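Local coordinates for protein complement factor H (Mus musculus, PDB 2YBY) that regulates the complement system as a soluble plasma protein, probably by restraining the alternative pathway through its chain of Sushi (SCR) domains, at residues G13-E18 and N31-K36. The protein carries 1 engineered substitution. Numbering follows the deposited sequence.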
# COMPACT_ATOMS: atom_id res chain seq x y z
N GLY A 13 -8.16 6.84 0.05
CA GLY A 13 -8.01 6.96 1.49
C GLY A 13 -8.25 8.37 1.97
O GLY A 13 -8.54 9.29 1.18
N ARG A 14 -8.07 8.52 3.29
CA ARG A 14 -8.31 9.81 3.93
C ARG A 14 -7.67 9.93 5.28
O ARG A 14 -7.44 8.94 5.95
CB ARG A 14 -9.83 10.04 4.11
CG ARG A 14 -10.45 8.86 4.85
CD ARG A 14 -11.80 8.46 4.35
NE ARG A 14 -11.76 7.59 3.17
CZ ARG A 14 -11.89 7.99 1.89
NH1 ARG A 14 -12.04 9.27 1.59
NH2 ARG A 14 -11.85 7.09 0.91
N LEU A 15 -7.46 11.15 5.73
CA LEU A 15 -7.06 11.39 7.10
C LEU A 15 -8.14 10.87 8.05
O LEU A 15 -9.36 10.95 7.76
CB LEU A 15 -6.95 12.90 7.39
CG LEU A 15 -5.89 13.72 6.67
CD1 LEU A 15 -5.63 15.04 7.39
CD2 LEU A 15 -4.64 12.98 6.50
N TYR A 16 -7.70 10.43 9.23
CA TYR A 16 -8.62 10.18 10.32
C TYR A 16 -9.05 11.57 10.82
O TYR A 16 -8.32 12.55 10.66
CB TYR A 16 -7.95 9.45 11.49
CG TYR A 16 -7.72 7.97 11.27
CD1 TYR A 16 -8.67 7.03 11.65
CD2 TYR A 16 -6.51 7.50 10.77
CE1 TYR A 16 -8.46 5.67 11.46
CE2 TYR A 16 -6.27 6.14 10.63
CZ TYR A 16 -7.22 5.22 11.02
OH TYR A 16 -6.95 3.88 10.85
N TYR A 17 -10.24 11.67 11.40
CA TYR A 17 -10.72 12.94 11.99
C TYR A 17 -10.76 14.09 11.02
O TYR A 17 -10.49 15.24 11.39
CB TYR A 17 -9.83 13.33 13.17
CG TYR A 17 -9.78 12.21 14.17
CD1 TYR A 17 -10.94 11.72 14.74
CD2 TYR A 17 -8.57 11.64 14.55
CE1 TYR A 17 -10.91 10.66 15.64
CE2 TYR A 17 -8.52 10.60 15.47
CZ TYR A 17 -9.69 10.11 16.01
OH TYR A 17 -9.67 9.07 16.91
N GLU A 18 -11.10 13.80 9.80
CA GLU A 18 -11.17 14.78 8.72
C GLU A 18 -11.99 16.04 9.16
O GLU A 18 -11.56 17.18 8.92
CB GLU A 18 -11.80 14.11 7.49
CG GLU A 18 -10.99 14.28 6.23
CD GLU A 18 -11.62 13.73 4.95
OE1 GLU A 18 -12.72 13.15 5.03
OE2 GLU A 18 -10.98 13.84 3.88
N ASN A 31 4.36 19.06 10.74
CA ASN A 31 3.11 18.48 11.26
C ASN A 31 2.85 17.17 10.52
O ASN A 31 3.19 17.03 9.35
CB ASN A 31 1.93 19.40 11.04
CG ASN A 31 1.84 20.51 12.06
OD1 ASN A 31 2.61 21.47 12.04
ND2 ASN A 31 0.91 20.38 13.00
N LYS A 32 2.20 16.24 11.18
CA LYS A 32 1.85 14.96 10.55
C LYS A 32 0.49 14.55 11.00
O LYS A 32 0.04 14.95 12.07
CB LYS A 32 2.89 13.89 10.84
CG LYS A 32 2.99 13.50 12.30
CD LYS A 32 4.12 12.50 12.53
CE LYS A 32 4.13 11.90 13.91
NZ LYS A 32 4.35 12.89 15.01
N TYR A 33 -0.20 13.76 10.16
CA TYR A 33 -1.57 13.37 10.45
C TYR A 33 -1.78 11.92 10.10
O TYR A 33 -1.37 11.52 9.03
CB TYR A 33 -2.55 14.24 9.65
CG TYR A 33 -2.46 15.69 10.05
CD1 TYR A 33 -3.10 16.15 11.19
CD2 TYR A 33 -1.53 16.54 9.45
CE1 TYR A 33 -2.94 17.46 11.65
CE2 TYR A 33 -1.33 17.84 9.92
CZ TYR A 33 -2.05 18.29 11.01
OH TYR A 33 -1.85 19.54 11.56
N SER A 34 -2.44 11.13 10.98
CA SER A 34 -2.69 9.74 10.68
C SER A 34 -3.72 9.62 9.58
O SER A 34 -4.65 10.44 9.50
CB SER A 34 -3.15 9.02 11.95
OG SER A 34 -4.32 9.60 12.47
N TYR A 35 -3.59 8.60 8.72
CA TYR A 35 -4.54 8.34 7.66
C TYR A 35 -4.68 6.86 7.44
O TYR A 35 -3.83 6.07 7.86
CB TYR A 35 -4.16 9.06 6.34
CG TYR A 35 -3.00 8.45 5.59
CD1 TYR A 35 -1.70 8.82 5.88
CD2 TYR A 35 -3.21 7.53 4.57
CE1 TYR A 35 -0.62 8.29 5.16
CE2 TYR A 35 -2.14 6.95 3.89
CZ TYR A 35 -0.84 7.37 4.16
OH TYR A 35 0.24 6.87 3.48
N LYS A 36 -5.74 6.49 6.76
CA LYS A 36 -6.01 5.10 6.43
C LYS A 36 -6.41 5.04 4.96
O LYS A 36 -6.67 6.07 4.33
CB LYS A 36 -7.13 4.54 7.33
CG LYS A 36 -8.44 5.27 7.17
CD LYS A 36 -9.57 4.70 8.03
CE LYS A 36 -10.85 5.50 7.86
NZ LYS A 36 -12.02 4.81 8.47
O HOH W 1 -5.60 12.50 11.05
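Arg14 and Lys36 face each other as an antiparallel hydrogen-bonded pair in the first of the two Sushi (SCR) domains of this fragment, domain 6 of factor H. They join strand 13-15, at the edge of a small three-stranded sheet, to the central strand 32-37. Both backbone polar groups of Arg14 are used. Arg14 N donates to Lys36 O at 3.0 Å, and the donor lies nearly in line with that C=O. In return, Lys36 N donates to Arg14 O with an N-H...O angle of 169°. The guanidinium of Arg14 turns to a different partner: NH2 forms a salt bridge with Asp38.

Past this pair, Leu15 and Tyr35 form a non-hydrogen-bonded pair, and the next backbone bond between the segments joins Tyr16, just past strand 13-15, to Ser34. Tyr16 N donates to Ser34 O at 3.1 Å, tilted out of the carbonyl plane. Ser34 O also accepts from a water at 2.7 Å. The same water donates to Tyr16 O, so it bridges the two segments just past the end of strand 13-15. Leu15 CA brings a further CA-H...O contact to Ser34 O.

The side chains pack around this ladder. Leu15 splits its methyls: CD1 meets Tyr33 CB at 3.9 Å, and CD2 meets Tyr35 CB. The Tyr35 hydroxyl is satisfied by Pro64 O, and its ring meets Phe10 edge-to-face.

The Tyr16 ring lies against Ser34 and the exposed Lys36. With CG anti to the carbonyl carbon (chi1 -76°), the ring starts out beside Ser34, and CD2 meets Ser34 OG. The Lys36 chain is extended beyond CG and crosses Tyr16 at about a right angle. Lys36 CG makes a CH-pi contact over one ring face, 4.3 Å from the centroid of Tyr16 and displaced toward the rim. Farther along, Lys36 CD reaches Tyr16 CE1 at 3.7 Å.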